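Local coordinates for protein transcriptional regulator WhiB1 (Mycobacterium tuberculosis H37Rv, PDB 6ONO) that carries a nitric oxide-reactive [4Fe-4S] cluster and acts as a DNA-binding transcriptional repressor, probably responsive to redox state, at residues L16-V20 with S57-G61. Sequence-based numbering, arbitrary orientation.
Sequences LFFPV and SGVWG. With SF4 (iron/sulfur cluster), chain E.
F17 and V59 are joined through their backbones: V59 N donates to F17 O at 2.8 Å, nearly straight (163°) and in the carbonyl plane. It is the one hydrogen bond linking 16-20 with 57-61, and the two segments pass closely around it, with G58 CA 3.1 Å from the same F17 O. F18 then lays its ring across this glycine. With CG anti to the carbonyl carbon (chi1 -71°), the ring swings over the neighbouring loop, and G58 CA sits above one face, 3.9 Å from the ring centroid, a CH-pi contact. Glycine suits the place twice over: its bare CA lets the F18 ring come down on the backbone, and it readily adopts the positive phi found here. The loop's own turn is held by W60, whose indole NE1 reaches back to S57 O at 2.9 Å, tilted slightly from the ring plane; R68 of helix 65-71 also bonds to G58 O.

On the cluster side F17 is buried, its CD2 4.3 Å from V59 CB and its CE2 4.1 Å from sulfur S4 of the cluster, while the ring also rests on C9 and V36. A bulky hydrocarbon ring and a beta-branched valine fit a greasy wall beside an iron-sulfur core. Between the two segments packing thins toward partly exposed P19, which lends only CD to V59 CG2 at 4.3 Å and leans instead on helix 27-38. A chain of another protein packs on F18 and S57, hydrogen-bonds to V59 O and meets the F17 and W60 rings. G61, with positive phi, brings its CA to 3.5 Å from S1. The G-V-W-G turn, G58 to G61 between helices 43-53 and 65-71, is a signature of the WhiB-like (Wbl) family, here packed against F17 and F18 beside the [4Fe-4S] cluster.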
# COMPACT_ATOMS: atom_id res chain seq x y z
N LEU A 16 6.41 -2.58 -7.57
CA LEU A 16 6.70 -4.00 -7.65
C LEU A 16 6.08 -4.74 -6.49
O LEU A 16 5.68 -5.90 -6.62
CB LEU A 16 8.21 -4.22 -7.68
CG LEU A 16 8.72 -5.67 -7.62
CD1 LEU A 16 8.29 -6.43 -8.87
CD2 LEU A 16 10.23 -5.68 -7.44
N PHE A 17 5.96 -4.08 -5.34
CA PHE A 17 5.47 -4.77 -4.16
C PHE A 17 3.96 -4.70 -4.04
O PHE A 17 3.41 -5.19 -3.06
CB PHE A 17 6.16 -4.20 -2.92
CG PHE A 17 7.62 -4.48 -2.94
CD1 PHE A 17 8.49 -3.62 -3.60
CD2 PHE A 17 8.11 -5.65 -2.42
CE1 PHE A 17 9.82 -3.90 -3.67
CE2 PHE A 17 9.45 -5.94 -2.48
CZ PHE A 17 10.30 -5.07 -3.11
N PHE A 18 3.28 -4.16 -5.05
CA PHE A 18 1.82 -4.07 -5.05
C PHE A 18 1.29 -4.57 -6.39
O PHE A 18 0.78 -3.80 -7.21
CB PHE A 18 1.39 -2.63 -4.75
CG PHE A 18 1.63 -2.26 -3.32
CD1 PHE A 18 2.88 -1.80 -2.91
CD2 PHE A 18 0.65 -2.48 -2.36
CE1 PHE A 18 3.12 -1.51 -1.58
CE2 PHE A 18 0.89 -2.21 -1.03
CZ PHE A 18 2.13 -1.72 -0.64
N PRO A 19 1.38 -5.88 -6.64
CA PRO A 19 0.81 -6.41 -7.88
C PRO A 19 -0.70 -6.35 -7.84
O PRO A 19 -1.33 -6.57 -6.80
CB PRO A 19 1.32 -7.86 -7.91
CG PRO A 19 1.52 -8.21 -6.50
CD PRO A 19 1.96 -6.95 -5.80
N VAL A 20 -1.28 -6.03 -8.98
CA VAL A 20 -2.73 -6.01 -9.14
C VAL A 20 -3.14 -7.30 -9.85
O VAL A 20 -2.58 -7.65 -10.89
CB VAL A 20 -3.21 -4.76 -9.88
CG1 VAL A 20 -2.48 -4.58 -11.20
CG2 VAL A 20 -4.71 -4.83 -10.11
N SER A 57 -2.53 -5.02 2.14
CA SER A 57 -2.12 -5.01 0.74
C SER A 57 -0.61 -5.15 0.58
O SER A 57 0.16 -4.71 1.43
CB SER A 57 -2.58 -3.72 0.06
OG SER A 57 -3.97 -3.56 0.19
N GLY A 58 -0.21 -5.72 -0.54
CA GLY A 58 1.18 -5.73 -0.95
C GLY A 58 1.97 -6.93 -0.45
O GLY A 58 1.51 -7.75 0.35
N VAL A 59 3.20 -7.03 -0.98
CA VAL A 59 4.18 -8.02 -0.55
C VAL A 59 5.08 -7.39 0.51
O VAL A 59 5.71 -6.35 0.26
CB VAL A 59 5.01 -8.54 -1.74
CG1 VAL A 59 6.06 -9.51 -1.27
CG2 VAL A 59 4.10 -9.18 -2.82
N TRP A 60 5.11 -7.99 1.70
CA TRP A 60 5.95 -7.59 2.81
C TRP A 60 6.65 -8.83 3.33
O TRP A 60 6.05 -9.90 3.39
CB TRP A 60 5.16 -6.97 3.98
CG TRP A 60 4.32 -5.77 3.63
CD1 TRP A 60 3.28 -5.72 2.74
CD2 TRP A 60 4.42 -4.46 4.19
NE1 TRP A 60 2.74 -4.46 2.71
CE2 TRP A 60 3.42 -3.66 3.59
CE3 TRP A 60 5.26 -3.88 5.15
CZ2 TRP A 60 3.24 -2.32 3.91
CZ3 TRP A 60 5.08 -2.55 5.47
CH2 TRP A 60 4.07 -1.78 4.85
N GLY A 61 7.92 -8.67 3.71
CA GLY A 61 8.67 -9.71 4.39
C GLY A 61 8.69 -11.05 3.68
O GLY A 61 8.71 -12.10 4.32
FE1 SF4 E . 11.37 -4.53 1.43
FE2 SF4 E . 10.87 -7.20 1.20
FE3 SF4 E . 10.37 -5.91 3.58
FE4 SF4 E . 12.94 -6.30 2.76
S1 SF4 E . 11.44 -7.91 3.28
S2 SF4 E . 12.06 -4.39 3.60
S3 SF4 E . 12.71 -6.11 0.50
S4 SF4 E . 9.33 -5.52 1.58